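Local coordinates for protein beta-lactamase II (Erythrobacter litoralis, PDB 6V72) that probably hydrolyses the amide bond of beta-lactam antibiotics, using zinc as cofactor, as a class B metallo-beta-lactamase of the periplasm, at residues 20-28 with 73-84; 35-43 with 64-73. All coordinates share one frame; numbering follows the deposited sequence. Where two conformers were deposited one is given.

Contact 1 of 2, residues 20-28 with 73-84. With CA (calcium ion), chain C; FMT (formic acid), chain H.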
# COMPACT_ATOMS: atom_id res chain seq x y z
N ILE A 20 17.41 -2.09 24.80
CA ILE A 20 17.79 -1.07 25.78
C ILE A 20 16.97 0.17 25.47
O ILE A 20 16.91 0.60 24.31
CB ILE A 20 19.29 -0.77 25.69
CG1 ILE A 20 20.08 -2.04 26.00
CG2 ILE A 20 19.65 0.36 26.64
CD1 ILE A 20 21.53 -1.89 25.74
N ARG A 21 16.35 0.75 26.48
CA ARG A 21 15.44 1.86 26.31
C ARG A 21 16.12 3.14 26.78
O ARG A 21 16.74 3.17 27.85
CB ARG A 21 14.14 1.60 27.09
CG ARG A 21 12.99 2.51 26.75
CD ARG A 21 12.47 2.25 25.34
NE ARG A 21 12.01 0.87 25.14
CZ ARG A 21 10.78 0.43 25.41
NH1 ARG A 21 9.88 1.26 25.93
NH2 ARG A 21 10.45 -0.83 25.17
N PHE A 22 16.01 4.20 25.98
CA PHE A 22 16.52 5.52 26.35
C PHE A 22 15.46 6.52 25.90
O PHE A 22 15.30 6.73 24.69
CB PHE A 22 17.87 5.81 25.69
CG PHE A 22 18.50 7.10 26.11
CD1 PHE A 22 19.02 7.25 27.38
CD2 PHE A 22 18.61 8.16 25.23
CE1 PHE A 22 19.62 8.44 27.77
CE2 PHE A 22 19.21 9.34 25.61
CZ PHE A 22 19.72 9.49 26.88
N GLY A 23 14.75 7.12 26.84
CA GLY A 23 13.58 7.91 26.48
C GLY A 23 12.60 7.08 25.66
O GLY A 23 12.22 5.96 26.04
N GLU A 24 12.20 7.62 24.51
CA GLU A 24 11.30 6.92 23.59
C GLU A 24 12.03 6.01 22.60
O GLU A 24 11.39 5.44 21.71
CB GLU A 24 10.47 7.93 22.78
CG GLU A 24 9.56 8.84 23.59
CD GLU A 24 9.14 10.07 22.79
OE1 GLU A 24 9.45 11.21 23.23
OE2 GLU A 24 8.52 9.92 21.71
N VAL A 25 13.35 5.90 22.70
CA VAL A 25 14.12 5.15 21.71
C VAL A 25 14.44 3.77 22.25
O VAL A 25 14.83 3.61 23.42
CB VAL A 25 15.42 5.88 21.34
CG1 VAL A 25 16.14 5.14 20.18
CG2 VAL A 25 15.14 7.32 21.00
N SER A 26 14.27 2.76 21.41
CA SER A 26 14.69 1.40 21.72
C SER A 26 15.98 1.11 20.96
O SER A 26 16.02 1.24 19.73
CB SER A 26 13.61 0.40 21.32
OG SER A 26 12.45 0.56 22.13
N PHE A 27 17.03 0.71 21.66
CA PHE A 27 18.30 0.40 21.03
C PHE A 27 18.56 -1.10 21.08
O PHE A 27 18.36 -1.74 22.11
CB PHE A 27 19.47 1.13 21.70
CG PHE A 27 19.52 2.59 21.40
CD1 PHE A 27 20.01 3.05 20.18
CD2 PHE A 27 19.10 3.52 22.35
CE1 PHE A 27 20.07 4.41 19.91
CE2 PHE A 27 19.16 4.87 22.09
CZ PHE A 27 19.66 5.32 20.87
N SER A 28 19.05 -1.66 19.97
CA SER A 28 19.49 -3.05 19.99
C SER A 28 20.78 -3.16 19.21
O SER A 28 21.02 -2.41 18.27
CB SER A 28 18.44 -4.01 19.44
OG SER A 28 17.94 -3.58 18.20
N GLN A 73 12.64 12.58 19.35
CA GLN A 73 13.28 11.28 19.38
C GLN A 73 14.69 11.35 18.80
O GLN A 73 15.61 10.68 19.28
CB GLN A 73 12.45 10.26 18.61
CG GLN A 73 11.14 9.86 19.28
CD GLN A 73 10.17 9.26 18.27
OE1 GLN A 73 10.41 9.28 17.07
NE2 GLN A 73 9.07 8.70 18.77
N THR A 74 14.85 12.13 17.73
CA THR A 74 16.17 12.23 17.12
C THR A 74 17.15 12.87 18.10
O THR A 74 18.31 12.44 18.21
CB THR A 74 16.07 13.02 15.81
OG1 THR A 74 15.18 12.31 14.94
CG2 THR A 74 17.42 13.12 15.13
N GLU A 75 16.68 13.86 18.86
CA GLU A 75 17.52 14.45 19.91
C GLU A 75 17.95 13.39 20.92
O GLU A 75 19.09 13.42 21.43
CB GLU A 75 16.75 15.59 20.61
CG GLU A 75 16.56 16.81 19.74
CD GLU A 75 15.46 17.75 20.24
OE1 GLU A 75 14.90 17.53 21.33
OE2 GLU A 75 15.11 18.70 19.52
N GLN A 76 17.07 12.44 21.23
CA GLN A 76 17.44 11.40 22.18
C GLN A 76 18.51 10.48 21.62
O GLN A 76 19.40 10.05 22.36
CB GLN A 76 16.20 10.61 22.62
CG GLN A 76 15.30 11.48 23.49
CD GLN A 76 14.05 10.79 23.97
OE1 GLN A 76 13.57 9.84 23.36
NE2 GLN A 76 13.49 11.30 25.08
N ILE A 77 18.46 10.16 20.32
CA ILE A 77 19.53 9.36 19.73
C ILE A 77 20.86 10.09 19.84
O ILE A 77 21.88 9.50 20.21
CB ILE A 77 19.21 9.01 18.26
CG1 ILE A 77 17.93 8.20 18.16
CG2 ILE A 77 20.35 8.21 17.65
CD1 ILE A 77 17.41 8.10 16.71
N VAL A 78 20.86 11.38 19.52
CA VAL A 78 22.09 12.17 19.59
C VAL A 78 22.61 12.20 21.02
O VAL A 78 23.82 12.10 21.26
CB VAL A 78 21.82 13.59 19.03
CG1 VAL A 78 23.01 14.51 19.27
CG2 VAL A 78 21.50 13.50 17.52
N ALA A 79 21.70 12.33 21.99
CA ALA A 79 22.12 12.36 23.39
C ALA A 79 22.65 11.01 23.85
O ALA A 79 23.59 10.95 24.65
CB ALA A 79 20.96 12.81 24.28
N TRP A 80 22.07 9.92 23.37
CA TRP A 80 22.59 8.61 23.75
C TRP A 80 24.02 8.43 23.25
O TRP A 80 24.88 7.92 23.98
CB TRP A 80 21.68 7.52 23.19
CG TRP A 80 21.83 6.18 23.86
CD1 TRP A 80 21.48 5.85 25.14
CD2 TRP A 80 22.36 4.99 23.28
NE1 TRP A 80 21.76 4.53 25.39
CE2 TRP A 80 22.30 3.97 24.26
CE3 TRP A 80 22.87 4.68 22.01
CZ2 TRP A 80 22.73 2.67 24.02
CZ3 TRP A 80 23.30 3.38 21.77
CH2 TRP A 80 23.23 2.40 22.76
N ALA A 81 24.31 8.88 22.03
CA ALA A 81 25.67 8.76 21.52
C ALA A 81 26.63 9.62 22.32
O ALA A 81 27.73 9.17 22.65
CB ALA A 81 25.71 9.17 20.04
N SER A 82 26.23 10.85 22.65
CA SER A 82 27.13 11.76 23.34
C SER A 82 27.25 11.40 24.82
O SER A 82 28.36 11.31 25.36
CB SER A 82 26.64 13.19 23.18
OG SER A 82 27.51 14.10 23.83
N MSE A 83 26.12 11.20 25.48
CA MSE A 83 26.14 11.02 26.93
C MSE A 83 26.48 9.62 27.36
O MSE A 83 27.25 9.42 28.31
CB MSE A 83 24.80 11.37 27.56
CG MSE A 83 24.94 11.43 29.06
SE MSE A 83 23.29 11.70 30.03
CE MSE A 83 22.12 10.42 29.22
N VAL A 84 25.90 8.63 26.69
CA VAL A 84 26.04 7.25 27.13
C VAL A 84 27.26 6.62 26.46
O VAL A 84 28.20 6.21 27.14
CB VAL A 84 24.76 6.44 26.86
CG1 VAL A 84 24.96 5.00 27.26
CG2 VAL A 84 23.60 7.05 27.64
CA CA C . 14.24 17.32 23.60
C FMT H . 26.75 14.39 27.60
O1 FMT H . 25.95 14.45 28.54
O2 FMT H . 26.45 14.61 26.43
O HOH W 1 14.50 14.97 23.23
O HOH W 2 16.48 17.77 24.02

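Contact 2 of 2, residues 35-43 with 64-73. With CA (calcium ion), chain C; FMT (formic acid), chain J.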
# COMPACT_ATOMS: atom_id res chain seq x y z
N TRP A 35 24.59 -0.25 16.41
CA TRP A 35 23.32 -0.14 17.10
C TRP A 35 22.21 0.08 16.10
O TRP A 35 22.37 0.84 15.13
CB TRP A 35 23.35 1.01 18.10
CG TRP A 35 24.26 0.72 19.24
CD1 TRP A 35 25.56 1.12 19.37
CD2 TRP A 35 23.96 -0.08 20.39
NE1 TRP A 35 26.07 0.64 20.55
CE2 TRP A 35 25.11 -0.10 21.20
CE3 TRP A 35 22.81 -0.75 20.83
CZ2 TRP A 35 25.16 -0.77 22.42
CZ3 TRP A 35 22.87 -1.43 22.05
CH2 TRP A 35 24.04 -1.44 22.82
N MSE A 36 21.08 -0.56 16.34
CA MSE A 36 19.85 -0.18 15.65
C MSE A 36 19.01 0.66 16.57
O MSE A 36 18.84 0.32 17.75
CB MSE A 36 19.09 -1.40 15.14
CG MSE A 36 17.93 -1.00 14.24
SE MSE A 36 16.99 -2.60 13.60
CE MSE A 36 18.10 -2.71 12.09
N HIS A 37 18.57 1.83 16.09
CA HIS A 37 17.61 2.62 16.85
C HIS A 37 16.22 2.39 16.29
O HIS A 37 16.02 2.36 15.07
CB HIS A 37 17.96 4.13 16.87
CG HIS A 37 18.02 4.82 15.53
ND1 HIS A 37 16.90 5.31 14.89
CD2 HIS A 37 19.09 5.20 14.77
CE1 HIS A 37 17.27 5.91 13.76
NE2 HIS A 37 18.59 5.86 13.67
N THR A 38 15.25 2.23 17.19
CA THR A 38 13.86 2.04 16.81
C THR A 38 13.00 3.02 17.57
O THR A 38 13.13 3.15 18.80
CB THR A 38 13.39 0.61 17.08
OG1 THR A 38 14.23 -0.30 16.35
CG2 THR A 38 11.93 0.40 16.65
N THR A 39 12.10 3.69 16.86
CA THR A 39 11.11 4.55 17.47
C THR A 39 9.75 4.25 16.86
O THR A 39 9.63 3.63 15.80
CB THR A 39 11.45 6.03 17.28
OG1 THR A 39 11.72 6.30 15.90
CG2 THR A 39 12.64 6.44 18.17
N TYR A 40 8.70 4.72 17.53
CA TYR A 40 7.35 4.34 17.15
C TYR A 40 6.49 5.56 16.95
O TYR A 40 6.65 6.60 17.60
CB TYR A 40 6.69 3.42 18.21
CG TYR A 40 7.43 2.12 18.37
CD1 TYR A 40 8.50 2.01 19.25
CD2 TYR A 40 7.10 1.01 17.60
CE1 TYR A 40 9.19 0.83 19.39
CE2 TYR A 40 7.79 -0.18 17.72
CZ TYR A 40 8.83 -0.27 18.62
OH TYR A 40 9.53 -1.45 18.76
N LEU A 41 5.55 5.42 16.02
CA LEU A 41 4.58 6.46 15.76
C LEU A 41 3.21 5.82 15.75
O LEU A 41 3.01 4.78 15.13
CB LEU A 41 4.89 7.14 14.43
CG LEU A 41 3.90 8.23 14.07
CD1 LEU A 41 4.30 9.46 14.86
CD2 LEU A 41 4.00 8.50 12.60
N ASP A 42 2.27 6.45 16.45
CA ASP A 42 0.87 6.03 16.46
C ASP A 42 0.01 7.29 16.27
O ASP A 42 -0.67 7.73 17.19
CB ASP A 42 0.52 5.30 17.75
CG ASP A 42 -0.80 4.58 17.68
OD1 ASP A 42 -1.12 3.82 18.62
OD2 ASP A 42 -1.51 4.76 16.67
N LEU A 43 0.06 7.87 15.06
CA LEU A 43 -0.52 9.20 14.87
C LEU A 43 -2.05 9.16 14.86
O LEU A 43 -2.70 10.02 15.47
CB LEU A 43 -0.01 9.83 13.57
CG LEU A 43 1.26 10.68 13.71
CD1 LEU A 43 1.50 11.55 12.47
CD2 LEU A 43 1.22 11.53 14.98
N LEU A 64 25.33 8.27 12.05
CA LEU A 64 23.89 8.02 12.15
C LEU A 64 23.33 7.68 10.77
O LEU A 64 23.61 8.38 9.80
CB LEU A 64 23.18 9.25 12.72
CG LEU A 64 21.65 9.16 12.90
CD1 LEU A 64 21.29 8.10 13.89
CD2 LEU A 64 21.11 10.52 13.31
N VAL A 65 22.55 6.60 10.69
CA VAL A 65 21.77 6.29 9.49
C VAL A 65 20.31 6.51 9.84
O VAL A 65 19.76 5.79 10.67
CB VAL A 65 21.99 4.85 9.00
CG1 VAL A 65 21.09 4.60 7.77
CG2 VAL A 65 23.47 4.60 8.70
N ASP A 66 19.71 7.52 9.20
CA ASP A 66 18.31 7.93 9.32
C ASP A 66 17.96 8.54 10.67
O ASP A 66 18.54 8.21 11.72
CB ASP A 66 17.36 6.76 8.98
CG ASP A 66 17.27 6.55 7.47
OD1 ASP A 66 17.42 7.55 6.74
OD2 ASP A 66 17.04 5.41 7.01
N THR A 67 17.01 9.47 10.64
CA THR A 67 16.49 10.05 11.86
C THR A 67 15.40 9.15 12.44
O THR A 67 14.98 8.16 11.83
CB THR A 67 15.94 11.45 11.60
OG1 THR A 67 14.77 11.36 10.79
CG2 THR A 67 16.98 12.36 10.92
N ALA A 68 14.95 9.49 13.65
CA ALA A 68 13.75 8.88 14.20
C ALA A 68 12.52 9.53 13.59
O ALA A 68 12.62 10.41 12.73
CB ALA A 68 13.74 9.01 15.72
N TRP A 69 11.33 9.11 14.05
CA TRP A 69 10.10 9.71 13.54
C TRP A 69 10.05 11.21 13.83
O TRP A 69 9.52 11.98 13.02
CB TRP A 69 8.88 9.05 14.17
CG TRP A 69 8.49 7.69 13.67
CD1 TRP A 69 8.57 6.52 14.36
CD2 TRP A 69 7.88 7.36 12.41
NE1 TRP A 69 8.07 5.48 13.62
CE2 TRP A 69 7.64 5.96 12.42
CE3 TRP A 69 7.52 8.10 11.28
CZ2 TRP A 69 7.07 5.30 11.34
CZ3 TRP A 69 6.94 7.43 10.21
CH2 TRP A 69 6.73 6.05 10.25
N THR A 70 10.55 11.63 14.99
CA THR A 70 10.34 13.01 15.42
C THR A 70 11.66 13.67 15.78
O THR A 70 12.67 12.99 16.01
CB THR A 70 9.39 13.11 16.62
OG1 THR A 70 10.02 12.56 17.78
CG2 THR A 70 8.10 12.37 16.36
N ASP A 71 11.63 15.01 15.83
CA ASP A 71 12.76 15.78 16.35
C ASP A 71 13.12 15.37 17.77
O ASP A 71 14.30 15.18 18.08
CB ASP A 71 12.46 17.29 16.29
CG ASP A 71 11.00 17.66 16.68
OD1 ASP A 71 10.26 16.89 17.37
OD2 ASP A 71 10.59 18.77 16.29
N GLU A 72 12.12 15.24 18.65
CA GLU A 72 12.43 14.91 20.04
C GLU A 72 13.10 13.54 20.15
O GLU A 72 14.03 13.35 20.94
CB GLU A 72 11.16 14.93 20.89
CG GLU A 72 10.53 16.29 21.00
CD GLU A 72 11.52 17.31 21.54
OE1 GLU A 72 12.06 17.07 22.65
OE2 GLU A 72 11.77 18.31 20.84
N GLN A 73 12.64 12.58 19.35
CA GLN A 73 13.28 11.28 19.38
C GLN A 73 14.69 11.35 18.80
O GLN A 73 15.61 10.68 19.28
CB GLN A 73 12.45 10.26 18.61
CG GLN A 73 11.14 9.86 19.28
CD GLN A 73 10.17 9.26 18.27
OE1 GLN A 73 10.41 9.28 17.07
NE2 GLN A 73 9.07 8.70 18.77
CA CA C . 14.24 17.32 23.60
C FMT J . 11.84 -3.47 14.44
O1 FMT J . 11.25 -2.90 13.53
O2 FMT J . 12.62 -2.93 15.22
O HOH W 1 14.50 14.97 23.23
O HOH W 2 16.48 17.77 24.02

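Contact 1 of 2, residues 20-28 with 73-84
W80, in the conformer described, lies against F27 as one flat plate on another: the phenyl ring stacks face to face on the six-membered ring of the indole, with centroids 3.7 Å apart and planes only 13° from parallel. With its CG turned opposite the main-chain nitrogen (chi1 -161°), the indole reaches from the helix toward the hairpin of strands 20-22 and 25-28. The other face of the F27 ring carries CG1 of V25, so the phenyl is sandwiched between the helix and its own strand. F22 meets the same indole differently. Its ring is turned 52° from the five-membered ring, and CD1 of W80 sits over one phenyl face, 3.4 Å from F22 CG. Around the edge of F22 come the backbone oxygen of Q76, CB of A79 and the selenomethionine methyl CE of M83, which is 3.5 Å from F22 CZ.

At the type II' turn from F22 to V25 the contact becomes polar. The extended Q76 side chain offers OE1 to the backbone N of E24 in a 2.9 Å hydrogen bond. Beside it, NE2 of Q73 donates to OE2 of E24 over 3.2 Å, arriving from above the carboxylate plane, to which its amide is steeply inclined. On the same helix, E75 joins E72 in binding a calcium ion.

The helix thus packs on the sheet's outer face, as in the alpha-beta/beta-alpha sandwich of the metallo-beta-lactamase superfamily: aromatic stacking supplies the apolar contact, Q76 ties the turn's main chain to the helix, and Q73 adds a longer bond to the E24 carboxylate.

Contact 2 of 2, residues 35-43 with 64-73
H37 directs the edge of its imidazole at the backbone where strand 64-65 ends. NE2 donates to V65 O over 3.2 Å, from above the carbonyl plane, and more weakly to D66 O, so one N-H is shared between two successive carbonyls. CD1 of L64 packs against the same nitrogen. The ring reaches this position because CG lies between the backbone N and the carbonyl carbon (chi1 60°).

Two residues along the strand, T39 covers A68, its OG1 3.4 Å from A68 CB, and the same oxygen receives a weak bond from W69 N. T39 CB also meets Q73 OE1 at 3.4 Å, and Q73 sends NE2 weakly toward Y40 O. L41 places CB squarely over the five-membered ring of W69, a CH-pi contact of 3.5 Å to the centroid and 4° off the ring normal, while its CD2 lies by CE3 and CZ3. The indole NE1 bonds weakly to T39 O; its stronger acceptor is I49 O, on the neighbouring strand.

Behind this shell, T70 caps the helix in a capping box: Q73 N donates to T70 OG1 at 3.1 Å, and T70 N returns a weak bond to Q73 OE1. D66, its OD2 hydrogen-bonded to T95 OG1, lies near H96, and W69 near H226; both histidines bind zinc in a crystal structure of this protein, but the ion is absent here.

The H37 N-H, weak bonds at T39 and Y40, and L41 on W69 tie the loop to the strand, while the cap positions Q73. Four of the five crossing hydrogen bonds are weak, so packing shares the load.

In the fold
Contacts 1 and 2 lie with centres about 9 Å apart on the same side of the chain's centre, and they show how one helix can be seated on a sheet by successive strands. Along the chain, segment 20-28 comes first, then both segments of contact 2, the second running at Q73 into the helix segment of contact 1. Helix 71-84 is thereby joined both to the edge hairpin and to the next strand, 34-41, of the mixed sheet. Backbone pairing of S26 and S28 with T38 and M36 links the two contacts, as does I77 packing on H37. Contact 2 is more buried and nearer the zinc-binding residues, and the calcium ion held by E72 and E75 touches both.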